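Local coordinates for Lmo0305 protein (Listeria monocytogenes, PDB 3PJ0) that is of unknown function but belongs to the fold-type I pyridoxal-phosphate-dependent proteins and carries covalently bound pyridoxal phosphate, at residues 279-284 against 293-298; 59-64 against 215-220; 92-97 against 114-119. One frame throughout, in Å; residues are numbered along the deposited sequence.

Contact 1 of 3, residues 279-284 against 293-298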
loop_
_atom_site.group_PDB
_atom_site.type_symbol
_atom_site.label_atom_id
_atom_site.label_comp_id
_atom_site.label_asym_id
_atom_site.label_seq_id
_atom_site.Cartn_x
_atom_site.Cartn_y
_atom_site.Cartn_z
ATOM N N GLY A 279 -29.899 -27.334 -18.294
ATOM C CA GLY A 279 -30.159 -26.400 -17.201
ATOM C C GLY A 279 -28.947 -25.570 -16.779
ATOM O O GLY A 279 -28.966 -24.954 -15.718
ATOM N N VAL A 280 -27.900 -25.573 -17.604
ATOM C CA VAL A 280 -26.683 -24.840 -17.332
ATOM C C VAL A 280 -26.382 -23.994 -18.561
ATOM O O VAL A 280 -26.445 -24.499 -19.696
ATOM C CB VAL A 280 -25.474 -25.784 -17.090
ATOM C CG1 VAL A 280 -24.206 -24.977 -16.731
ATOM C CG2 VAL A 280 -25.775 -26.847 -16.005
ATOM N N LYS A 281 -26.085 -22.712 -18.341
ATOM C CA LYS A 281 -25.611 -21.836 -19.406
ATOM C C LYS A 281 -24.459 -20.948 -18.894
ATOM O O LYS A 281 -24.273 -20.810 -17.686
ATOM C CB LYS A 281 -26.736 -20.936 -19.923
ATOM C CG LYS A 281 -27.147 -19.784 -18.962
ATOM C CD LYS A 281 -28.328 -18.944 -19.490
ATOM C CE LYS A 281 -28.675 -17.798 -18.521
ATOM N NZ LYS A 281 -29.802 -16.926 -19.001
ATOM N N THR A 282 -23.693 -20.359 -19.807
ATOM C CA THR A 282 -22.719 -19.361 -19.411
ATOM C C THR A 282 -23.097 -17.962 -19.905
ATOM O O THR A 282 -23.857 -17.804 -20.877
ATOM C CB THR A 282 -21.290 -19.702 -19.866
ATOM O OG1 THR A 282 -21.166 -19.629 -21.295
ATOM C CG2 THR A 282 -20.882 -21.082 -19.343
ATOM N N VAL A 283 -22.573 -16.945 -19.208
ATOM C CA VAL A 283 -22.705 -15.572 -19.619
ATOM C C VAL A 283 -21.294 -14.956 -19.580
ATOM O O VAL A 283 -20.670 -14.957 -18.541
ATOM C CB VAL A 283 -23.629 -14.768 -18.716
ATOM C CG1 VAL A 283 -23.679 -13.314 -19.192
ATOM C CG2 VAL A 283 -25.018 -15.412 -18.653
ATOM N N PRO A 284 -20.765 -14.509 -20.723
ATOM C CA PRO A 284 -21.402 -14.616 -22.031
ATOM C C PRO A 284 -21.448 -16.092 -22.467
ATOM O O PRO A 284 -20.714 -16.932 -21.926
ATOM C CB PRO A 284 -20.484 -13.804 -22.947
ATOM C CG PRO A 284 -19.248 -13.513 -22.208
ATOM C CD PRO A 284 -19.400 -13.941 -20.792
ATOM N N HIS A 293 -19.303 -16.430 -16.344
ATOM C CA HIS A 293 -20.168 -16.816 -15.237
ATOM C C HIS A 293 -21.005 -18.010 -15.687
ATOM O O HIS A 293 -21.398 -18.084 -16.821
ATOM C CB HIS A 293 -21.061 -15.639 -14.882
ATOM C CG HIS A 293 -20.341 -14.554 -14.169
ATOM N ND1 HIS A 293 -20.966 -13.424 -13.688
ATOM C CD2 HIS A 293 -19.038 -14.449 -13.817
ATOM C CE1 HIS A 293 -20.065 -12.657 -13.103
ATOM N NE2 HIS A 293 -18.898 -13.280 -13.135
ATOM N N VAL A 294 -21.259 -18.948 -14.777
ATOM C CA VAL A 294 -22.053 -20.171 -15.051
ATOM C C VAL A 294 -23.347 -20.047 -14.259
ATOM O O VAL A 294 -23.315 -19.812 -13.059
ATOM C CB VAL A 294 -21.275 -21.429 -14.582
ATOM C CG1 VAL A 294 -22.051 -22.711 -14.802
ATOM C CG2 VAL A 294 -19.875 -21.487 -15.284
ATOM N N TYR A 295 -24.474 -20.196 -14.935
ATOM C CA TYR A 295 -25.790 -20.034 -14.342
ATOM C C TYR A 295 -26.534 -21.339 -14.391
ATOM O O TYR A 295 -26.477 -22.052 -15.394
ATOM C CB TYR A 295 -26.597 -18.985 -15.116
ATOM C CG TYR A 295 -26.366 -17.553 -14.707
ATOM C CD1 TYR A 295 -25.192 -16.875 -15.064
ATOM C CD2 TYR A 295 -27.333 -16.864 -13.980
ATOM C CE1 TYR A 295 -24.978 -15.553 -14.682
ATOM C CE2 TYR A 295 -27.145 -15.529 -13.610
ATOM C CZ TYR A 295 -25.961 -14.874 -13.969
ATOM O OH TYR A 295 -25.760 -13.562 -13.587
ATOM N N PHE A 296 -27.277 -21.612 -13.325
ATOM C CA PHE A 296 -28.031 -22.830 -13.185
ATOM C C PHE A 296 -29.506 -22.546 -12.992
ATOM O O PHE A 296 -29.868 -21.533 -12.382
ATOM C CB PHE A 296 -27.570 -23.587 -11.952
ATOM C CG PHE A 296 -26.165 -24.069 -12.022
ATOM C CD1 PHE A 296 -25.123 -23.247 -11.622
ATOM C CD2 PHE A 296 -25.886 -25.367 -12.448
ATOM C CE1 PHE A 296 -23.826 -23.688 -11.667
ATOM C CE2 PHE A 296 -24.585 -25.828 -12.512
ATOM C CZ PHE A 296 -23.546 -24.997 -12.122
ATOM N N GLU A 297 -30.337 -23.468 -13.487
ATOM C CA GLU A 297 -31.790 -23.385 -13.335
ATOM C C GLU A 297 -32.259 -24.154 -12.101
ATOM O O GLU A 297 -33.265 -24.896 -12.145
ATOM C CB GLU A 297 -32.511 -23.916 -14.577
ATOM C CG GLU A 297 -32.296 -23.089 -15.827
ATOM C CD GLU A 297 -32.931 -23.735 -17.055
ATOM O OE1 GLU A 297 -33.817 -24.598 -16.897
ATOM O OE2 GLU A 297 -32.542 -23.384 -18.194
ATOM N N ASN A 298 -31.511 -23.987 -11.013
ATOM C CA ASN A 298 -31.829 -24.571 -9.712
ATOM C C ASN A 298 -31.299 -23.674 -8.628
ATOM O O ASN A 298 -30.424 -22.842 -8.870
ATOM C CB ASN A 298 -31.246 -25.972 -9.577
ATOM C CG ASN A 298 -32.019 -26.992 -10.383
ATOM O OD1 ASN A 298 -33.145 -27.375 -10.014
ATOM N ND2 ASN A 298 -31.433 -27.443 -11.487
#

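Contact 2 of 3, residues 59-64 against 215-220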
loop_
_atom_site.group_PDB
_atom_site.type_symbol
_atom_site.label_atom_id
_atom_site.label_comp_id
_atom_site.label_asym_id
_atom_site.label_seq_id
_atom_site.Cartn_x
_atom_site.Cartn_y
_atom_site.Cartn_z
ATOM N N LYS A 59 5.756 1.754 -21.803
ATOM C CA LYS A 59 6.032 1.443 -23.216
ATOM C C LYS A 59 5.046 0.387 -23.787
ATOM O O LYS A 59 4.536 0.528 -24.906
ATOM C CB LYS A 59 7.480 0.993 -23.382
ATOM C CG LYS A 59 7.889 0.679 -24.802
ATOM C CD LYS A 59 9.365 0.399 -24.861
ATOM C CE LYS A 59 9.862 0.224 -26.275
ATOM N NZ LYS A 59 11.315 -0.118 -26.272
ATOM N N ILE A 60 4.761 -0.649 -22.996
ATOM C CA ILE A 60 3.787 -1.690 -23.390
ATOM C C ILE A 60 2.357 -1.124 -23.585
ATOM O O ILE A 60 1.633 -1.534 -24.478
ATOM C CB ILE A 60 3.768 -2.831 -22.351
ATOM C CG1 ILE A 60 5.013 -3.717 -22.526
ATOM C CG2 ILE A 60 2.532 -3.682 -22.509
ATOM C CD1 ILE A 60 5.323 -4.584 -21.310
ATOM N N LEU A 61 2.001 -0.139 -22.780
ATOM C CA LEU A 61 0.705 0.511 -22.898
ATOM C C LEU A 61 0.681 1.705 -23.842
ATOM O O LEU A 61 -0.393 2.285 -24.092
ATOM C CB LEU A 61 0.219 0.939 -21.527
ATOM C CG LEU A 61 0.143 -0.160 -20.446
ATOM C CD1 LEU A 61 -0.288 0.457 -19.125
ATOM C CD2 LEU A 61 -0.817 -1.260 -20.928
ATOM N N GLY A 62 1.837 2.048 -24.415
ATOM C CA GLY A 62 1.932 3.175 -25.364
ATOM C C GLY A 62 1.667 4.548 -24.759
ATOM O O GLY A 62 1.162 5.444 -25.430
ATOM N N LYS A 63 2.038 4.725 -23.499
ATOM C CA LYS A 63 1.845 5.995 -22.797
ATOM C C LYS A 63 3.204 6.619 -22.458
ATOM O O LYS A 63 4.232 5.921 -22.392
ATOM C CB LYS A 63 0.992 5.802 -21.535
ATOM C CG LYS A 63 -0.410 5.270 -21.764
ATOM C CD LYS A 63 -1.179 6.163 -22.718
ATOM C CE LYS A 63 -2.571 5.611 -23.069
ATOM N NZ LYS A 63 -3.244 6.599 -23.998
ATOM N N GLN A 64 3.215 7.931 -22.247
ATOM C CA GLN A 64 4.459 8.642 -21.949
ATOM C C GLN A 64 5.112 8.195 -20.640
ATOM O O GLN A 64 6.328 8.055 -20.554
ATOM C CB GLN A 64 4.214 10.163 -21.874
ATOM C CG GLN A 64 3.760 10.852 -23.172
ATOM C CD GLN A 64 3.709 12.381 -23.031
ATOM O OE1 GLN A 64 3.515 12.916 -21.930
ATOM N NE2 GLN A 64 3.890 13.094 -24.161
ATOM N N GLY A 215 -0.688 -5.074 -6.579
ATOM C CA GLY A 215 -0.099 -3.946 -7.298
ATOM C C GLY A 215 -0.791 -3.539 -8.576
ATOM O O GLY A 215 -1.572 -4.297 -9.178
ATOM N N ALA A 216 -0.444 -2.322 -9.006
ATOM C CA ALA A 216 -1.110 -1.662 -10.099
ATOM C C ALA A 216 -0.195 -0.663 -10.769
ATOM O O ALA A 216 0.744 -0.123 -10.155
ATOM C CB ALA A 216 -2.324 -0.915 -9.544
ATOM N N ILE A 217 -0.485 -0.397 -12.022
ATOM C CA ILE A 217 0.180 0.665 -12.759
ATOM C C ILE A 217 -0.916 1.586 -13.263
ATOM O O ILE A 217 -1.952 1.124 -13.743
ATOM C CB ILE A 217 0.969 0.154 -14.001
ATOM C CG1 ILE A 217 2.357 -0.326 -13.610
ATOM C CG2 ILE A 217 1.143 1.287 -15.071
ATOM C CD1 ILE A 217 3.409 0.784 -13.450
ATOM N N LEU A 218 -0.683 2.890 -13.119
ATOM C CA LEU A 218 -1.536 3.924 -13.716
ATOM C C LEU A 218 -0.625 4.622 -14.733
ATOM O O LEU A 218 0.491 5.067 -14.385
ATOM C CB LEU A 218 -2.019 4.924 -12.689
ATOM C CG LEU A 218 -2.901 6.067 -13.162
ATOM C CD1 LEU A 218 -4.279 5.584 -13.655
ATOM C CD2 LEU A 218 -3.071 7.139 -12.020
ATOM N N ALA A 219 -1.102 4.725 -15.972
ATOM C CA ALA A 219 -0.321 5.329 -17.042
ATOM C C ALA A 219 -1.090 6.400 -17.847
ATOM O O ALA A 219 -2.332 6.364 -17.987
ATOM C CB ALA A 219 0.210 4.213 -17.999
ATOM N N GLY A 220 -0.319 7.327 -18.418
ATOM C CA GLY A 220 -0.876 8.398 -19.247
ATOM C C GLY A 220 0.189 9.420 -19.567
ATOM O O GLY A 220 1.361 9.094 -19.582
#

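Contact 3 of 3, residues 92-97 against 114-119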
loop_
_atom_site.group_PDB
_atom_site.type_symbol
_atom_site.label_atom_id
_atom_site.label_comp_id
_atom_site.label_asym_id
_atom_site.label_seq_id
_atom_site.Cartn_x
_atom_site.Cartn_y
_atom_site.Cartn_z
ATOM N N VAL A 92 -18.730 12.194 -12.814
ATOM C CA VAL A 92 -18.144 11.194 -13.741
ATOM C C VAL A 92 -19.246 10.219 -14.134
ATOM O O VAL A 92 -20.328 10.250 -13.534
ATOM C CB VAL A 92 -16.955 10.429 -13.149
ATOM C CG1 VAL A 92 -15.863 11.398 -12.741
ATOM C CG2 VAL A 92 -17.366 9.564 -11.947
ATOM N N ALA A 93 -18.985 9.342 -15.103
ATOM C CA ALA A 93 -19.977 8.374 -15.508
ATOM C C ALA A 93 -19.356 7.004 -15.746
ATOM O O ALA A 93 -18.263 6.884 -16.300
ATOM C CB ALA A 93 -20.751 8.856 -16.782
ATOM N N TYR A 94 -20.051 5.981 -15.291
ATOM C CA TYR A 94 -19.602 4.628 -15.489
ATOM C C TYR A 94 -20.721 3.594 -15.274
ATOM O O TYR A 94 -21.822 3.945 -14.855
ATOM C CB TYR A 94 -18.403 4.328 -14.609
ATOM C CG TYR A 94 -18.520 4.589 -13.097
ATOM C CD1 TYR A 94 -19.633 4.208 -12.358
ATOM C CD2 TYR A 94 -17.427 5.144 -12.388
ATOM C CE1 TYR A 94 -19.678 4.410 -10.957
ATOM C CE2 TYR A 94 -17.458 5.323 -11.019
ATOM C CZ TYR A 94 -18.572 4.971 -10.300
ATOM O OH TYR A 94 -18.562 5.179 -8.925
ATOM N N HIS A 95 -20.419 2.327 -15.560
ATOM C CA HIS A 95 -21.376 1.256 -15.392
ATOM C C HIS A 95 -21.804 1.169 -13.902
ATOM O O HIS A 95 -20.982 1.397 -13.008
ATOM C CB HIS A 95 -20.743 -0.074 -15.834
ATOM C CG HIS A 95 -21.709 -1.222 -15.911
ATOM N ND1 HIS A 95 -22.033 -1.991 -14.821
ATOM C CD2 HIS A 95 -22.400 -1.742 -16.956
ATOM C CE1 HIS A 95 -22.906 -2.922 -15.182
ATOM N NE2 HIS A 95 -23.145 -2.791 -16.477
ATOM N N PRO A 96 -23.077 0.841 -13.622
ATOM C CA PRO A 96 -23.570 0.701 -12.235
ATOM C C PRO A 96 -22.730 -0.230 -11.299
ATOM O O PRO A 96 -22.698 -0.037 -10.077
ATOM C CB PRO A 96 -24.963 0.073 -12.436
ATOM C CG PRO A 96 -25.400 0.575 -13.733
ATOM C CD PRO A 96 -24.165 0.613 -14.591
ATOM N N LEU A 97 -22.052 -1.212 -11.888
ATOM C CA LEU A 97 -21.281 -2.190 -11.125
ATOM C C LEU A 97 -19.785 -1.930 -11.227
ATOM O O LEU A 97 -18.966 -2.849 -11.004
ATOM C CB LEU A 97 -21.635 -3.618 -11.562
ATOM C CG LEU A 97 -23.113 -3.983 -11.480
ATOM C CD1 LEU A 97 -23.379 -5.484 -11.741
ATOM C CD2 LEU A 97 -23.642 -3.594 -10.113
ATOM N N ILE A 114 -16.800 13.160 -5.521
ATOM C CA ILE A 114 -17.159 12.995 -6.924
ATOM C C ILE A 114 -18.523 12.286 -6.994
ATOM O O ILE A 114 -18.821 11.382 -6.188
ATOM C CB ILE A 114 -16.046 12.261 -7.682
ATOM C CG1 ILE A 114 -14.912 13.262 -7.952
ATOM C CG2 ILE A 114 -16.595 11.545 -8.989
ATOM C CD1 ILE A 114 -13.647 12.680 -8.648
ATOM N N THR A 115 -19.364 12.711 -7.940
ATOM C CA THR A 115 -20.733 12.177 -8.081
ATOM C C THR A 115 -20.784 11.319 -9.331
ATOM O O THR A 115 -20.686 11.864 -10.433
ATOM C CB THR A 115 -21.786 13.321 -8.249
ATOM O OG1 THR A 115 -21.821 14.173 -7.084
ATOM C CG2 THR A 115 -23.187 12.747 -8.498
ATOM N N PRO A 116 -20.952 9.988 -9.178
ATOM C CA PRO A 116 -20.964 9.142 -10.371
ATOM C C PRO A 116 -22.364 8.988 -10.918
ATOM O O PRO A 116 -23.284 8.706 -10.146
ATOM C CB PRO A 116 -20.438 7.798 -9.851
ATOM C CG PRO A 116 -19.826 8.115 -8.471
ATOM C CD PRO A 116 -20.715 9.183 -7.970
ATOM N N LEU A 117 -22.510 9.232 -12.206
ATOM C CA LEU A 117 -23.765 9.082 -12.915
ATOM C C LEU A 117 -23.658 7.695 -13.510
ATOM O O LEU A 117 -22.649 7.366 -14.174
ATOM C CB LEU A 117 -23.919 10.172 -13.984
ATOM C CG LEU A 117 -23.760 11.623 -13.482
ATOM C CD1 LEU A 117 -23.805 12.646 -14.636
ATOM C CD2 LEU A 117 -24.787 11.967 -12.414
ATOM N N LEU A 118 -24.662 6.862 -13.258
ATOM C CA LEU A 118 -24.584 5.463 -13.676
ATOM C C LEU A 118 -25.130 5.269 -15.091
ATOM O O LEU A 118 -26.186 5.777 -15.447
ATOM C CB LEU A 118 -25.284 4.572 -12.656
ATOM C CG LEU A 118 -24.848 4.797 -11.207
ATOM C CD1 LEU A 118 -25.551 3.819 -10.261
ATOM C CD2 LEU A 118 -23.335 4.674 -11.061
ATOM N N LEU A 119 -24.387 4.538 -15.908
ATOM C CA LEU A 119 -24.732 4.387 -17.310
ATOM C C LEU A 119 -25.462 3.088 -17.587
ATOM O O LEU A 119 -24.920 2.001 -17.352
ATOM C CB LEU A 119 -23.462 4.446 -18.166
ATOM C CG LEU A 119 -22.687 5.748 -18.222
ATOM C CD1 LEU A 119 -21.266 5.547 -18.809
ATOM C CD2 LEU A 119 -23.512 6.802 -19.003
#

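Contact 1 of 3, residues 279-284 against 293-298
Segments 279-284 and 293-298 run antiparallel, with strand axes 4.6 Å apart at closest approach, and their two faces differ in burial. On the face formed by Val280, Thr282, Val294 and Phe296 the packing is close. Val280 has CG1 anti to its backbone N and CG2 beside it, so the two methyls part: CG1 meets Val294 CG1 at 3.7 Å, while CG2 approaches Phe296 CE2 at 3.8 Å, the Val280 and Phe296 side chains pointing the same way. Helix 260-275 lies against this face, where Phe274 reaches both Thr282 and Val294. The hydroxyl of Thr282, held between its backbone N and carbonyl carbon, is satisfied by bonds with Pro284 O, at 2.8 Å from OG1, and with Asn275.

The pair is a beta hairpin at the edge of the four-stranded antiparallel sheet, a layout that fits the small C-terminal domain of fold-type I proteins. Tyr295 N gives Lys281 O an almost linear bond of 2.8 Å (N-H...O 178°), arriving nearly along the C=O axis, and Lys281 N returns one to Tyr295 O. Val283 and His293 also bond to each other both ways, somewhat less straight, and Glu297 N reaches Gly279 O at the far end.

The face of Lys281, Val283, His293 and Tyr295 is looser and more open to solvent, most of all at Lys281. Val283 CG2 lies 3.9 Å from Tyr295 CD1, crossing the ring obliquely, and the extended Lys281 chain passes Tyr295 CB with its CG; any cation-pi attraction is long and weak at most. His293, itself buried, turns its imidazole away from Val283, and NE2 bonds to Glu333. At the end of the ladder, the exposed side chain of Glu297 passes alongside Gly279, its CD 3.8 Å from Gly279 CA.

Contact 2 of 3, residues 59-64 against 215-220
Leu61 reaches across to Ala219 with one branch, its CD1 coming within 4.0 Å of Ala219 CB, and the same methyl lies more loosely against Ile217 CG2. With CG beside the backbone N, anti to the carbonyl carbon, and the chain extended at chi2, Leu61 directs this branch at the strand. Val202 and Val204 of the next strand, 201-205, continue the apolar surface it meets.

Leu61 lies near the C-terminal end of helix 48-61. Gly62 follows with positive phi (66°) in a Schellman motif, and its N bonds back to Lys59 O at 3.1 Å. The change of direction brings Lys63 over the end of strand 216-220, where it makes contact through its aliphatic stem. Lys63 CB sits 3.7 Å from Gly220 N and 4.0 Å from Ala219 CB. The chain then bends at chi2 (-57°), passing CD close to Gly220 CA and leading the ammonium away from the strand to the carbonyl oxygens of Phe199 and Cys196. Gln64 lies alongside Gly220, its CB 3.8 Å from Gly220 O, while its OE1 is hydrogen-bonded to the backbone N of Asp222.

The strand met here is the antiparallel member of the seven-stranded mixed sheet, a hallmark of the fold-type I large domain, flanked by strands 65-69 and 201-205. Side-chain methyl and methylene groups pack on Ala219, Ile217 and the backbone of Gly220, and the polar tips of Lys63 and Gln64 find their partners elsewhere. With no clear hydrogen bond between the two segments, the junction appears to rest on van der Waals packing.

Contact 3 of 3, residues 92-97 against 114-119
Val92 O is the most firmly held polar atom, gripped twice: by the amide of Leu117, whose N lies 2.7 Å from Val92 O in the carbonyl plane with a nearly straight N-H...O angle of 173°, and more weakly by the CA-H of Pro116. Tyr94 continues the ladder in both directions, its N bonding to Leu117 O nearly along the C=O axis and its O receiving Leu119 N at 2.8 Å, the donor here 41° out of the carbonyl plane.

The face of Val92, Tyr94, Pro116 and Leu118 is packed closely. Tyr94 has CG in the crowded position between its backbone N and carbonyl carbon (chi1 54°), which lays the ring alongside its neighbours. Pro116 CB approaches Tyr94 CZ to 3.4 Å, and Leu118 CD2 rests 3.7 Å from Tyr94 CE1, all pointing the same way. The phenol oxygen bonds to Glu101 of helix 99-102. At the start of the pair, Val92 CG2 meets Ile114 CG2 at 3.6 Å, the side chains crossing at about a right angle. On the other face, Ala93 CB touches Leu119 CD1 at 3.9 Å.

Past the strand the chain turns sharply: Leu97 N bonds to His95 ND1 at 3.0 Å, Pro96 CD lies over one face of that imidazole, and His95 NE2 is bonded to Gln124 O. Two adjacent parallel strands linked by helices 99-102 and 107-112 form a beta-alpha-beta crossover, here the last one at this edge of the seven-stranded sheet of the fold-type I large domain.

Contacts 2 and 3 both involve the seven-stranded sheet, contact 3 joining two of its strands and contact 2 packing the end of helix 48-61 on one. They lie toward opposite edges, their centres 24 Å apart: strand 216-220 is next to one outermost strand, while 115-118 is the other. Contact 1 belongs to the separate four-stranded antiparallel sheet, 28 Å from contact 3 and 36 Å from contact 2 between centres. Along the sequence, segment 59-64 comes first, both strands of contact 3 follow, segment 215-220 then completes contact 2, and contact 1 comes last. Lys208, which carries the pyridoxal phosphate, comes between strands 201-205 and 216-220, consistent with a cofactor site on the large domain.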